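Local coordinates for protein arginase (Glaciozyma antarctica, PDB 5YNL) that probably catalyses the hydrolysis of arginine to ornithine and urea, as a cold-adapted yeast member of the arginase family, at residues A[163-166]-A[167-171]; A[253-256]-A[257-261]; A[198-202]-A[203-207]; A[310-313]-A[314-318]; A[348-351]-A[352-356]. All coordinates share one frame; numbering follows the deposited sequence. Where two conformers were deposited one is given.

Contact 1 (A[163-166]-A[167-171]); sequences SGTF and KAYPE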
# COMPACT_ATOMS: atom_id res chain seq x y z
N SER A 163 0.46 8.39 -5.59
CA SER A 163 0.42 9.73 -6.17
C SER A 163 -0.66 10.58 -5.50
O SER A 163 -0.39 11.67 -5.03
CB SER A 163 0.19 9.67 -7.68
OG SER A 163 1.20 8.90 -8.30
N GLY A 164 -1.89 10.06 -5.46
CA GLY A 164 -3.00 10.75 -4.84
C GLY A 164 -2.73 11.08 -3.39
O GLY A 164 -2.89 12.23 -2.96
N THR A 165 -2.29 10.08 -2.63
CA THR A 165 -2.03 10.21 -1.20
C THR A 165 -0.95 11.27 -0.93
O THR A 165 -1.13 12.15 -0.06
CB THR A 165 -1.59 8.86 -0.62
OG1 THR A 165 -2.68 7.93 -0.70
CG2 THR A 165 -1.15 9.03 0.82
N PHE A 166 0.16 11.20 -1.66
CA PHE A 166 1.25 12.15 -1.46
C PHE A 166 0.91 13.52 -2.01
O PHE A 166 1.42 14.52 -1.52
CB PHE A 166 2.54 11.63 -2.08
CG PHE A 166 3.28 10.66 -1.20
CD1 PHE A 166 2.78 9.38 -0.98
CD2 PHE A 166 4.48 11.02 -0.60
CE1 PHE A 166 3.45 8.48 -0.17
CE2 PHE A 166 5.16 10.12 0.21
CZ PHE A 166 4.64 8.84 0.43
N LYS A 167 0.06 13.55 -3.04
CA LYS A 167 -0.45 14.81 -3.57
C LYS A 167 -1.12 15.55 -2.43
O LYS A 167 -0.91 16.74 -2.23
CB LYS A 167 -1.48 14.54 -4.67
CG LYS A 167 -2.25 15.76 -5.15
CD LYS A 167 -1.93 16.06 -6.60
CE LYS A 167 -2.09 14.81 -7.45
NZ LYS A 167 -3.47 14.25 -7.37
N ALA A 168 -1.91 14.81 -1.66
CA ALA A 168 -2.60 15.37 -0.50
C ALA A 168 -1.70 15.40 0.73
O ALA A 168 -1.84 16.27 1.58
CB ALA A 168 -3.85 14.59 -0.21
N TYR A 169 -0.78 14.45 0.85
CA TYR A 169 0.15 14.45 1.96
C TYR A 169 1.58 14.35 1.44
O TYR A 169 2.14 13.25 1.34
CB TYR A 169 -0.13 13.29 2.93
CG TYR A 169 -1.52 13.30 3.55
CD1 TYR A 169 -1.85 14.23 4.52
CD2 TYR A 169 -2.49 12.37 3.17
CE1 TYR A 169 -3.11 14.24 5.10
CE2 TYR A 169 -3.76 12.37 3.74
CZ TYR A 169 -4.06 13.31 4.72
OH TYR A 169 -5.32 13.32 5.29
N PRO A 170 2.18 15.50 1.09
CA PRO A 170 3.56 15.52 0.59
C PRO A 170 4.53 15.10 1.68
O PRO A 170 5.65 14.72 1.37
CB PRO A 170 3.80 17.00 0.25
CG PRO A 170 2.43 17.55 0.01
CD PRO A 170 1.51 16.80 0.94
N GLU A 171 4.11 15.18 2.93
CA GLU A 171 4.98 14.77 4.01
C GLU A 171 4.69 13.36 4.52
O GLU A 171 5.12 12.99 5.62
CB GLU A 171 4.94 15.79 5.15
CG GLU A 171 5.44 17.20 4.73
CD GLU A 171 6.87 17.17 4.22
OE1 GLU A 171 7.60 16.21 4.55
OE2 GLU A 171 7.28 18.10 3.50

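Contact 2 (A[253-256]-A[257-261]); sequences SMFH and VDKYG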
# COMPACT_ATOMS: atom_id res chain seq x y z
N SER A 253 13.73 -7.76 4.82
CA SER A 253 13.32 -8.95 4.11
C SER A 253 12.90 -10.01 5.12
O SER A 253 12.91 -9.76 6.34
CB SER A 253 14.48 -9.48 3.26
OG SER A 253 15.40 -10.15 4.09
N MET A 254 12.55 -11.19 4.61
CA MET A 254 12.08 -12.30 5.43
C MET A 254 13.19 -12.78 6.35
O MET A 254 12.93 -13.24 7.46
CB MET A 254 11.54 -13.46 4.56
CG MET A 254 10.24 -13.14 3.83
SD MET A 254 8.97 -12.52 4.96
CE MET A 254 8.72 -14.01 5.95
N PHE A 255 14.43 -12.66 5.88
CA PHE A 255 15.62 -12.93 6.70
C PHE A 255 15.60 -12.06 7.96
O PHE A 255 15.75 -12.56 9.06
CB PHE A 255 16.88 -12.69 5.86
CG PHE A 255 18.16 -12.71 6.65
CD1 PHE A 255 18.83 -13.92 6.92
CD2 PHE A 255 18.75 -11.52 7.08
CE1 PHE A 255 20.05 -13.93 7.61
CE2 PHE A 255 19.96 -11.54 7.78
CZ PHE A 255 20.60 -12.74 8.05
N HIS A 256 15.37 -10.76 7.79
CA HIS A 256 15.27 -9.83 8.92
C HIS A 256 14.01 -10.09 9.74
O HIS A 256 14.03 -9.90 10.97
CB HIS A 256 15.24 -8.38 8.43
CG HIS A 256 16.45 -7.99 7.65
ND1 HIS A 256 16.41 -7.74 6.29
CD2 HIS A 256 17.73 -7.78 8.05
CE1 HIS A 256 17.63 -7.41 5.88
NE2 HIS A 256 18.44 -7.42 6.92
N VAL A 257 12.92 -10.50 9.10
CA VAL A 257 11.76 -10.79 9.92
C VAL A 257 12.07 -12.00 10.79
O VAL A 257 11.84 -11.96 11.99
CB VAL A 257 10.48 -11.01 9.13
CG1 VAL A 257 9.40 -11.57 10.05
CG2 VAL A 257 10.03 -9.68 8.43
N ASP A 258 12.64 -13.05 10.21
CA ASP A 258 13.01 -14.21 10.99
C ASP A 258 13.95 -13.81 12.10
O ASP A 258 13.74 -14.14 13.27
CB ASP A 258 13.69 -15.27 10.11
CG ASP A 258 12.75 -15.86 9.07
OD1 ASP A 258 11.52 -16.01 9.37
OD2 ASP A 258 13.25 -16.16 7.95
N LYS A 259 14.97 -13.05 11.73
CA LYS A 259 16.03 -12.65 12.66
C LYS A 259 15.47 -11.94 13.88
O LYS A 259 15.67 -12.39 15.02
CB LYS A 259 17.02 -11.72 11.95
CG LYS A 259 18.11 -11.18 12.86
CD LYS A 259 19.23 -10.52 12.05
CE LYS A 259 20.40 -10.17 12.98
NZ LYS A 259 21.45 -9.49 12.22
N TYR A 260 14.72 -10.86 13.62
CA TYR A 260 14.29 -9.92 14.65
C TYR A 260 12.86 -10.13 15.14
O TYR A 260 12.50 -9.63 16.20
CB TYR A 260 14.43 -8.49 14.14
CG TYR A 260 15.84 -8.03 13.80
CD1 TYR A 260 16.76 -7.77 14.80
CD2 TYR A 260 16.22 -7.78 12.48
CE1 TYR A 260 18.03 -7.31 14.50
CE2 TYR A 260 17.50 -7.32 12.17
CZ TYR A 260 18.39 -7.09 13.19
OH TYR A 260 19.66 -6.65 12.90
N GLY A 261 12.03 -10.83 14.37
CA GLY A 261 10.62 -10.94 14.70
C GLY A 261 9.92 -9.69 14.14
O GLY A 261 10.51 -8.59 14.07

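Contact 3 (A[198-202]-A[203-207]); sequences PVSFL and LGLDG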
# COMPACT_ATOMS: atom_id res chain seq x y z
N PRO A 198 6.57 0.35 -10.45
CA PRO A 198 5.90 1.55 -9.94
C PRO A 198 6.74 2.41 -9.01
O PRO A 198 6.51 3.62 -8.92
CB PRO A 198 4.72 0.98 -9.15
CG PRO A 198 5.17 -0.35 -8.69
CD PRO A 198 5.98 -0.88 -9.87
N VAL A 199 7.69 1.80 -8.30
CA VAL A 199 8.47 2.57 -7.35
C VAL A 199 9.47 3.45 -8.10
O VAL A 199 9.76 4.58 -7.68
CB VAL A 199 9.16 1.67 -6.31
CG1 VAL A 199 9.69 2.50 -5.15
CG2 VAL A 199 8.18 0.64 -5.79
N SER A 200 9.96 2.95 -9.22
CA SER A 200 10.93 3.67 -10.03
C SER A 200 10.35 4.97 -10.59
O SER A 200 11.09 5.93 -10.84
CB SER A 200 11.47 2.77 -11.14
OG SER A 200 10.53 2.59 -12.19
N PHE A 201 9.03 5.03 -10.78
CA PHE A 201 8.39 6.25 -11.27
C PHE A 201 8.16 7.21 -10.10
O PHE A 201 8.37 8.41 -10.21
CB PHE A 201 7.05 5.93 -11.95
CG PHE A 201 7.18 5.24 -13.30
CD1 PHE A 201 7.49 3.89 -13.39
CD2 PHE A 201 6.95 5.95 -14.47
CE1 PHE A 201 7.60 3.26 -14.64
CE2 PHE A 201 7.06 5.33 -15.72
CZ PHE A 201 7.38 3.99 -15.80
N LEU A 202 7.70 6.67 -8.96
CA LEU A 202 7.45 7.50 -7.79
C LEU A 202 8.73 8.14 -7.26
O LEU A 202 8.71 9.25 -6.73
CB LEU A 202 6.77 6.69 -6.70
CG LEU A 202 5.45 6.06 -7.15
CD1 LEU A 202 5.01 4.98 -6.17
CD2 LEU A 202 4.35 7.11 -7.36
N LEU A 203 9.85 7.42 -7.40
CA LEU A 203 11.14 7.94 -6.96
C LEU A 203 11.66 8.91 -8.01
O LEU A 203 12.49 9.78 -7.71
CB LEU A 203 12.13 6.81 -6.70
CG LEU A 203 11.76 5.90 -5.52
CD1 LEU A 203 12.45 4.56 -5.65
CD2 LEU A 203 12.13 6.57 -4.18
N GLY A 204 11.16 8.78 -9.22
CA GLY A 204 11.52 9.67 -10.30
C GLY A 204 12.87 9.35 -10.91
O GLY A 204 13.88 9.96 -10.56
N LEU A 205 12.88 8.38 -11.81
CA LEU A 205 14.05 8.15 -12.65
C LEU A 205 13.58 7.62 -14.00
O LEU A 205 14.40 7.12 -14.79
CB LEU A 205 15.08 7.23 -11.98
CG LEU A 205 14.76 5.94 -11.20
CD1 LEU A 205 14.11 6.22 -9.85
CD2 LEU A 205 13.92 4.98 -12.01
N ASP A 206 12.27 7.75 -14.23
CA ASP A 206 11.58 7.25 -15.44
C ASP A 206 12.42 7.28 -16.71
O ASP A 206 12.84 8.35 -17.17
CB ASP A 206 10.25 8.00 -15.68
CG ASP A 206 9.99 9.11 -14.68
OD1 ASP A 206 10.20 8.88 -13.46
OD2 ASP A 206 9.57 10.21 -15.12
N GLY A 207 12.69 6.10 -17.26
CA GLY A 207 13.56 5.96 -18.41
C GLY A 207 14.49 4.76 -18.30
O GLY A 207 14.92 4.20 -19.31

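Contact 4 (A[310-313]-A[314-318]); sequences EGHY and ICEAI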
# COMPACT_ATOMS: atom_id res chain seq x y z
N GLU A 310 1.55 -12.18 11.34
CA GLU A 310 2.50 -11.10 11.02
C GLU A 310 1.91 -10.03 10.11
O GLU A 310 2.16 -8.84 10.32
CB GLU A 310 3.80 -11.65 10.40
CG GLU A 310 4.76 -12.32 11.39
CD GLU A 310 5.73 -13.29 10.71
OE1 GLU A 310 5.44 -13.71 9.56
OE2 GLU A 310 6.76 -13.64 11.31
N GLY A 311 1.15 -10.43 9.09
CA GLY A 311 0.51 -9.45 8.22
C GLY A 311 -0.50 -8.64 9.03
O GLY A 311 -0.70 -7.43 8.83
N HIS A 312 -1.15 -9.32 9.98
CA HIS A 312 -2.10 -8.67 10.86
C HIS A 312 -1.43 -7.69 11.83
O HIS A 312 -1.88 -6.55 11.99
CB HIS A 312 -2.85 -9.70 11.66
CG HIS A 312 -4.00 -9.14 12.42
ND1 HIS A 312 -5.30 -9.30 12.00
CD2 HIS A 312 -4.04 -8.41 13.55
CE1 HIS A 312 -6.10 -8.68 12.86
NE2 HIS A 312 -5.37 -8.14 13.80
N TYR A 313 -0.37 -8.14 12.51
CA TYR A 313 0.39 -7.27 13.40
C TYR A 313 0.88 -6.00 12.69
O TYR A 313 0.86 -4.92 13.27
CB TYR A 313 1.55 -8.00 14.09
CG TYR A 313 2.32 -7.07 15.00
CD1 TYR A 313 1.89 -6.83 16.29
CD2 TYR A 313 3.45 -6.39 14.55
CE1 TYR A 313 2.56 -5.96 17.12
CE2 TYR A 313 4.14 -5.50 15.38
CZ TYR A 313 3.67 -5.29 16.67
OH TYR A 313 4.33 -4.43 17.50
N ILE A 314 1.32 -6.12 11.44
CA ILE A 314 1.73 -4.93 10.71
C ILE A 314 0.57 -3.92 10.67
O ILE A 314 0.77 -2.70 10.91
CB ILE A 314 2.18 -5.25 9.26
CG1 ILE A 314 3.39 -6.20 9.26
CG2 ILE A 314 2.51 -3.99 8.48
CD1 ILE A 314 4.00 -6.42 7.83
N CYS A 315 -0.63 -4.42 10.37
CA CYS A 315 -1.80 -3.56 10.26
C CYS A 315 -2.21 -3.00 11.61
O CYS A 315 -2.60 -1.84 11.70
CB CYS A 315 -2.97 -4.31 9.59
SG CYS A 315 -2.65 -4.68 7.83
N GLU A 316 -2.09 -3.81 12.66
CA GLU A 316 -2.43 -3.35 13.99
C GLU A 316 -1.42 -2.29 14.43
O GLU A 316 -1.80 -1.21 14.87
CB GLU A 316 -2.45 -4.51 14.99
CG GLU A 316 -3.48 -4.36 16.10
CD GLU A 316 -3.83 -5.69 16.79
OE1 GLU A 316 -3.33 -6.77 16.34
OE2 GLU A 316 -4.61 -5.66 17.80
N ALA A 317 -0.14 -2.61 14.27
CA ALA A 317 0.93 -1.77 14.79
C ALA A 317 0.83 -0.40 14.17
O ALA A 317 0.94 0.63 14.86
CB ALA A 317 2.29 -2.37 14.53
N ILE A 318 0.58 -0.39 12.86
CA ILE A 318 0.40 0.85 12.13
C ILE A 318 -0.85 1.54 12.67
O ILE A 318 -0.85 2.76 12.88
CB ILE A 318 0.24 0.60 10.63
CG1 ILE A 318 1.61 0.59 9.92
CG2 ILE A 318 -0.61 1.71 9.98
CD1 ILE A 318 2.74 -0.07 10.65

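Contact 5 (A[348-351]-A[352-356]); sequences VGRS and LVRCA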
# COMPACT_ATOMS: atom_id res chain seq x y z
N VAL A 348 -9.04 -12.92 4.56
CA VAL A 348 -7.78 -12.39 5.06
C VAL A 348 -7.74 -10.89 4.80
O VAL A 348 -7.43 -10.12 5.70
CB VAL A 348 -6.57 -13.07 4.40
CG1 VAL A 348 -5.34 -12.25 4.57
CG2 VAL A 348 -6.36 -14.45 4.97
N GLY A 349 -8.06 -10.49 3.56
CA GLY A 349 -8.03 -9.09 3.18
C GLY A 349 -8.97 -8.31 4.08
O GLY A 349 -8.62 -7.25 4.59
N ARG A 350 -10.14 -8.87 4.32
CA ARG A 350 -11.12 -8.24 5.19
C ARG A 350 -10.60 -8.02 6.60
O ARG A 350 -10.78 -6.95 7.19
CB ARG A 350 -12.40 -9.07 5.23
CG ARG A 350 -13.59 -8.20 5.43
CD ARG A 350 -14.85 -8.92 5.05
NE ARG A 350 -15.35 -9.70 6.17
CZ ARG A 350 -15.71 -10.97 6.09
NH1 ARG A 350 -15.64 -11.60 4.93
NH2 ARG A 350 -16.15 -11.59 7.18
N SER A 351 -9.99 -9.05 7.15
CA SER A 351 -9.41 -8.97 8.47
C SER A 351 -8.37 -7.84 8.55
O SER A 351 -8.40 -7.07 9.50
CB SER A 351 -8.81 -10.32 8.88
OG SER A 351 -8.82 -10.47 10.29
N LEU A 352 -7.48 -7.73 7.55
CA LEU A 352 -6.41 -6.74 7.61
C LEU A 352 -7.00 -5.33 7.49
O LEU A 352 -6.48 -4.37 8.10
CB LEU A 352 -5.36 -6.94 6.51
CG LEU A 352 -4.57 -8.25 6.37
CD1 LEU A 352 -3.75 -8.23 5.05
CD2 LEU A 352 -3.62 -8.48 7.59
N VAL A 353 -8.07 -5.18 6.70
CA VAL A 353 -8.70 -3.87 6.57
C VAL A 353 -9.24 -3.44 7.93
O VAL A 353 -8.88 -2.38 8.42
CB VAL A 353 -9.83 -3.83 5.49
CG1 VAL A 353 -10.62 -2.55 5.59
CG2 VAL A 353 -9.24 -3.96 4.08
N ARG A 354 -10.09 -4.28 8.54
CA ARG A 354 -10.72 -3.96 9.83
C ARG A 354 -9.67 -3.55 10.83
O ARG A 354 -9.82 -2.57 11.55
CB ARG A 354 -11.47 -5.18 10.39
CG ARG A 354 -12.65 -5.64 9.53
CD ARG A 354 -13.61 -6.51 10.33
NE ARG A 354 -12.98 -7.70 10.93
CZ ARG A 354 -12.90 -8.89 10.34
NH1 ARG A 354 -13.40 -9.08 9.12
NH2 ARG A 354 -12.32 -9.90 10.96
N CYS A 355 -8.60 -4.32 10.83
CA CYS A 355 -7.49 -4.17 11.72
C CYS A 355 -6.77 -2.85 11.50
O CYS A 355 -6.47 -2.12 12.44
CB CYS A 355 -6.54 -5.31 11.39
SG CYS A 355 -5.39 -5.57 12.65
N ALA A 356 -6.49 -2.56 10.23
CA ALA A 356 -5.76 -1.36 9.88
C ALA A 356 -6.56 -0.14 10.27
O ALA A 356 -5.99 0.90 10.57
CB ALA A 356 -5.43 -1.33 8.38

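Contact 1 (A[163-166]-A[167-171])
Lys167 and Ala168 send their amides back to Ser163 and Gly164, closing the last regular turns of helix 158-168. Lys167 N donates to Ser163 O at 2.8 Å, and Ala168 N to Gly164 O at 3.1 Å. A third bond, from Tyr169 N to Thr165 O, is modelled as very short, and its exact length is doubtful. The next step fails: Phe166 O meets Pro170 N at 2.9 Å, and the imide nitrogen has no hydrogen to give. A proline just past the last turn probably helps to end the helix, one of those flanking the parallel sheet of the arginase fold, and leads the chain on toward strand 173-177. A weaker polar contact joins the same turn, with Phe166 CA pointing its hydrogen at Tyr169 O (3.1 Å, 153° at H). Among carbon contacts, the Tyr169 ring has CG beside the backbone N (chi1 -60°), which brings CD2 to 3.5 Å from Thr165 O and 4.3 Å from Thr165 CG2. Pro170 CD rests on Phe166 O at 3.4 Å. Charge enters through Lys167, whose chain bends at chi2, chi3 and chi4 and whose ammonium makes a cation-pi contact with Tyr139 on helix 124-142.

Contact 2 (A[253-256]-A[257-261])
The rings of His256 and Tyr260, one helical turn apart, run side by side and point the same way. Tyr260 CE2 comes up to the edge of the imidazole, 4.2 Å from CD2. At another edge Ser253 N donates to ND1 at 3.1 Å, only 5° out of the ring plane, while Phe255 CD2 covers one face, displaced toward the rim. The Tyr260 ring carries Lys259 CG over the centre of one face, 3.8 Å above it, and has His256 O at its edge. From there the extended Lys259 chain reaches a weak hydrogen bond between NZ and Tyr260 OH. His256 keeps CG beside its backbone N (chi1 -60°), which turns the imidazole back toward the N-cap residue, Ser253. With an alanine here, Ser253 N would probably lose its side-chain acceptor and the Tyr260 edge its neighbour. The backbone repeats the same step four times, from Val257 N to Ser253 O through Tyr260 N to His256 O at 2.9 Å. Asp258 OD2 lies 3.0 Å from Met254 O; both are acceptors, share no hydrogen bond, and their closeness probably costs a little. The turn joins strand 250-253, at one margin of the sheet, to helix 254-273. Met254 bonds through its backbone to Leu233 of the adjoining strand 228-233, and Val257 packs on Glu310 of helix 308-320.

Contact 3 (A[198-202]-A[203-207])
Leu205 N reaches back to Ser200 O at 3.2 Å while Gly204 N bonds weakly to Phe201 O, so that helix 198-202 ends in a Schellman motif with Gly204, at positive phi, as its C-prime residue. The last strong i to i+4 bond runs from Leu203 N to Val199 O at 2.9 Å; the next, Gly204 N to Ser200 O, is weak. Leu203 lies alongside Val199, CD1 meeting CG1 at 3.5 Å; a first torsion of -67° sets CG beside the backbone N and 3.2 Å from Val199 O. Replacing Leu203 by an alanine would probably open a gap against Val199 and leave its CG1 without the methyl that covers it. Leu205 takes the crowded position between backbone N and carbonyl carbon (chi1 43°), which folds its branches back over the turn: CD1 and CD2 each stand 3.2 Å from Ser200 O, and CD2 is 3.4 Å from Ser200 CB. Ser200 OG bonds to Cys197 O and Asn184 O. Farther along, Asp206 brings CB to 4.1 Å from Phe201 CD2, its carboxylate plane within 6° of the ring plane, and its OD1 is buried here without a polar partner in the model. The short helix packs against strands and a helix: Val199 touches Trp176 of strand 173-177 and Tyr230 of strand 228-233, Leu202 packs on Val162 of helix 158-168, and Phe201 meets the ring of Phe216.

Contact 4 (A[310-313]-A[314-318])
Tyr313 packs along helix 308-320 onto Ala317, the residue one turn ahead. Its CB begins 3.3 Å from Ile314 N; CG and CD2 still skirt that amide, and CD2 begins to approach the alanine methyl. CE2 makes the nearest carbon contact, 3.7 Å from Ala317 CB, and CZ and OH follow at slightly greater range. With CG anti to the backbone N (chi1 180°), the ring swings forward along the helix, and the methyl comes over one face, toward the rim, as a CH-pi contact 4.1 Å from the centroid and 25° off the normal. The backbone joins the same pair: Ala317 N donates to Tyr313 O at 2.7 Å. The other forward pair, His312 and Glu316, is polar: Glu316 OE1 lies in the imidazole plane at its edge, 3.3 Å from His312 CD2 and 3.5 Å from His312 NE2, with the carboxylate plane turned 80° to the ring. Because OE1 stands nearer the C-H of CD2 than NE2, the approach is at most weakly electrostatic, not a hydrogen bond. Ile314 CG1, by contrast, settles on Glu310 O at 3.1 Å. This helix lies beside the parallel sheet, Ile314 resting on Val177 and Ile318 on Ile175, both of strand 173-177. Tyr313 and Ala317 face helix 254-273 through Ile262 and Val266, whereas Cys315 and Glu316 turn to helix 345-356.

Contact 5 (A[348-351]-A[352-356])
In helix 345-356, the last of the arginase fold in this chain, Arg350 and Arg354 stand one turn apart on the same flank. Arg354 was modelled in two conformers, so the position of its tip is less certain; in one of them NH1 comes within 3.6 Å of Arg350 NE, which lies in the plane of the Arg354 guanidinium at its edge; the two guanidinium planes are inclined at 48°. One face of the Arg354 group covers Ser351 CA, and NH2 is 3.6 Å from Ser351 OG. A bend at chi3 (-57°) turns the end of Arg354 back over this preceding turn. In the backbone, Arg354 N donates almost straight to Arg350 O at 3.1 Å (179° at H), flanked by the bonds from Val353 N to Gly349 O and from Cys355 N to Ser351 O. Elsewhere the contacts are apolar: Val348 CG1 and Leu352 CD1 meet loosely at 4.3 Å, while Val353, on another side, packs on Leu86 and Ile90 of helix 86-92. Asp347 holds Arg350 NH1, and Asp89 OD2, on helix 86-92, forms salt bridges with Arg350 NE and, in this conformer, Arg354 NH1, which probably lets the two positive groups sit close.

All five contacts are local, between residues a turn or so apart, yet their chemistry follows their place in the fold. Contact 2 lies at the surface, about 30 Å between centres from contact 1 and across the chain's centre from it, and relies on ring edges and an N-cap residue's amide bonded to a histidine. Contacts 1 and 3 mark helix ends, one just before a proline, the other at a glycine, and touch through Ser163 and Leu202. Contacts 4 and 5, whose centres are about 9 Å apart, belong to neighbouring helices, where Leu352 CD2 packs 3.4 Å from Gly311 O. Those four are partly buried, but contact 5 adds salt-bridged arginines and contact 4 a CH-pi pair.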